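Hydrophilic protein, virA protein (Chromobacterium violaceum, PDB 3BO6) is a phosphothreonine lyase effector of the SpvC family, probably removing phosphate from phosphothreonine by beta-elimination rather than by hydrolysis. Local coordinates at residues F31-D36 and E163-E168. Numbering follows the deposited sequence. Where two conformers were deposited one is given.
Sequences FREALD and ESRLSE
The carboxylate of Glu33 sits at the edge of the Arg165 guanidinium, with Glu33 CD in the guanidinium plane, and not over a face. The grip is side-on and bidentate: Arg165 NE donates to Glu33 OE1 at 2.9 Å with an N-H...O angle of 168°, and Arg165 NH2 donates to Glu33 OE2 at 2.8 Å. The two planes are nonetheless turned 42° apart, which shows in how the oxygens are met: OE1 on its syn side, OE2 from above the carboxylate plane. Glu33 reaches across with an extended chain; the bend of Arg165 at chi2 (-57°) helps turn its NE-NH2 edge to that carboxylate. Arg165 NH1 bonds within helix 149-168 to Glu168 OE2, about one turn further on, at 2.8 Å, completing a three-residue salt-bridge network. Between the two segments only the Glu33 and Arg165 side chains meet, a surface salt bridge joining the loop between helices 16-24 and 40-44 to the last turn of helix 149-168; each also touches Leu103 of helix 93-104. Bonds from all three nitrogens fix the guanidinium's rotation, and the arginine's positive charge probably offsets the mutual repulsion of two carboxylates whose oxygens Glu33 OE1 and Glu168 OE2 lie 6.7 Å apart.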
loop_
_atom_site.group_PDB
_atom_site.type_symbol
_atom_site.label_atom_id
_atom_site.label_comp_id
_atom_site.label_asym_id
_atom_site.label_seq_id
_atom_site.Cartn_x
_atom_site.Cartn_y
_atom_site.Cartn_z
ATOM N N PHE A 31 -12.806 9.801 -2.807
ATOM C CA PHE A 31 -11.410 10.244 -2.860
ATOM C C PHE A 31 -11.237 11.314 -3.939
ATOM O O PHE A 31 -11.324 11.016 -5.129
ATOM C CB PHE A 31 -10.472 9.061 -3.161
ATOM C CG PHE A 31 -10.566 7.940 -2.166
ATOM C CD1 PHE A 31 -10.128 8.116 -0.864
ATOM C CD2 PHE A 31 -11.084 6.713 -2.536
ATOM C CE1 PHE A 31 -10.191 7.070 0.055
ATOM C CE2 PHE A 31 -11.165 5.673 -1.619
ATOM C CZ PHE A 31 -10.725 5.860 -0.321
ATOM N N ARG A 32 -11.001 12.556 -3.518
ATOM C CA ARG A 32 -10.715 13.628 -4.464
ATOM C C ARG A 32 -9.284 13.493 -4.992
ATOM O O ARG A 32 -8.321 13.687 -4.240
ATOM C CB ARG A 32 -10.854 14.977 -3.771
ATOM C CG ARG A 32 -12.269 15.331 -3.390
ATOM C CD ARG A 32 -12.275 16.557 -2.498
ATOM N NE ARG A 32 -11.817 16.224 -1.154
ATOM C CZ ARG A 32 -11.702 17.096 -0.159
ATOM N NH1 ARG A 32 -12.013 18.373 -0.354
ATOM N NH2 ARG A 32 -11.293 16.692 1.035
ATOM N N GLU A 33 -9.132 13.164 -6.268
ATOM C CA GLU A 33 -7.783 13.011 -6.810
ATOM C C GLU A 33 -7.028 14.325 -6.871
ATOM O O GLU A 33 -7.598 15.400 -7.123
ATOM C CB GLU A 33 -7.816 12.353 -8.187
ATOM C CG GLU A 33 -8.223 10.899 -8.111
ATOM C CD GLU A 33 -8.174 10.209 -9.440
ATOM O OE1 GLU A 33 -8.029 8.966 -9.459
ATOM O OE2 GLU A 33 -8.301 10.901 -10.470
ATOM N N ALA A 34 -5.731 14.234 -6.629
ATOM C CA ALA A 34 -4.861 15.384 -6.804
ATOM C C ALA A 34 -4.607 15.652 -8.281
ATOM O O ALA A 34 -4.178 14.763 -9.020
ATOM C CB ALA A 34 -3.532 15.132 -6.098
ATOM N N LEU A 35 -4.855 16.889 -8.690
ATOM C CA LEU A 35 -4.328 17.443 -9.935
ATOM C C LEU A 35 -2.950 18.077 -9.670
ATOM O O LEU A 35 -2.682 18.522 -8.553
ATOM C CB LEU A 35 -5.291 18.509 -10.460
ATOM C CG LEU A 35 -5.565 19.744 -9.581
ATOM C CD1 LEU A 35 -5.903 19.384 -8.125
ATOM C CD2 LEU A 35 -4.417 20.753 -9.629
ATOM N N ASP A 36 -2.078 18.105 -10.669
ATOM C CA ASP A 36 -0.798 18.805 -10.530
ATOM C C ASP A 36 0.255 18.008 -9.758
ATOM O O ASP A 36 1.215 18.572 -9.231
ATOM C CB ASP A 36 -0.993 20.175 -9.868
ATOM C CG ASP A 36 0.304 20.951 -9.744
ATOM O OD1 ASP A 36 1.071 20.982 -10.728
ATOM O OD2 ASP A 36 0.560 21.520 -8.662
ATOM N N GLU A 163 -7.259 -0.471 -7.842
ATOM C CA GLU A 163 -7.537 -1.551 -8.781
ATOM C C GLU A 163 -8.370 -1.021 -9.942
ATOM O O GLU A 163 -8.071 -1.309 -11.098
ATOM C CB GLU A 163 -8.288 -2.702 -8.089
ATOM C CG GLU A 163 -7.430 -3.558 -7.160
ATOM C CD GLU A 163 -6.741 -4.709 -7.872
ATOM O OE1 GLU A 163 -7.326 -5.280 -8.824
ATOM O OE2 GLU A 163 -5.607 -5.059 -7.472
ATOM N N SER A 164 -9.426 -0.272 -9.639
ATOM C CA SER A 164 -10.288 0.236 -10.706
ATOM C C SER A 164 -9.546 1.206 -11.631
ATOM O O SER A 164 -9.687 1.110 -12.849
ATOM C CB SER A 164 -11.597 0.827 -10.156
ATOM O OG SER A 164 -11.382 2.013 -9.413
ATOM N N ARG A 165 -8.734 2.103 -11.076
ATOM C CA ARG A 165 -7.984 3.043 -11.900
ATOM C C ARG A 165 -6.964 2.325 -12.780
ATOM O O ARG A 165 -6.771 2.708 -13.927
ATOM C CB ARG A 165 -7.277 4.135 -11.074
ATOM C CG ARG A 165 -8.107 5.409 -10.744
ATOM C CD ARG A 165 -8.648 6.119 -11.982
ATOM N NE ARG A 165 -9.030 7.509 -11.699
ATOM C CZ ARG A 165 -9.954 8.203 -12.369
ATOM N NH1 ARG A 165 -10.670 7.634 -13.336
ATOM N NH2 ARG A 165 -10.179 9.469 -12.041
ATOM N N LEU A 166 -6.317 1.285 -12.259
ATOM C CA LEU A 166 -5.320 0.568 -13.054
ATOM C C LEU A 166 -5.986 -0.128 -14.219
ATOM O O LEU A 166 -5.513 -0.028 -15.348
ATOM C CB LEU A 166 -4.516 -0.425 -12.204
ATOM C CG LEU A 166 -3.552 0.288 -11.259
ATOM C CD1 LEU A 166 -3.118 -0.659 -10.128
ATOM C CD2 LEU A 166 -2.333 0.852 -12.042
ATOM N N SER A 167 -7.103 -0.792 -13.944
ATOM C CA SER A 167 -7.835 -1.508 -14.976
ATOM C C SER A 167 -8.327 -0.567 -16.064
ATOM O O SER A 167 -8.106 -0.803 -17.261
ATOM C CB SER A 167 -9.015 -2.248 -14.354
ATOM O OG SER A 167 -8.573 -3.397 -13.659
ATOM N N GLU A 168 -8.975 0.512 -15.657
ATOM C CA GLU A 168 -9.565 1.387 -16.673
ATOM C C GLU A 168 -8.548 2.265 -17.373
ATOM O O GLU A 168 -8.858 2.860 -18.403
ATOM C CB GLU A 168 -10.697 2.220 -16.093
ATOM C CG GLU A 168 -10.252 3.298 -15.159
ATOM C CD GLU A 168 -11.424 3.936 -14.447
ATOM O OE1 GLU A 168 -12.569 3.474 -14.662
ATOM O OE2 GLU A 168 -11.200 4.891 -13.678
#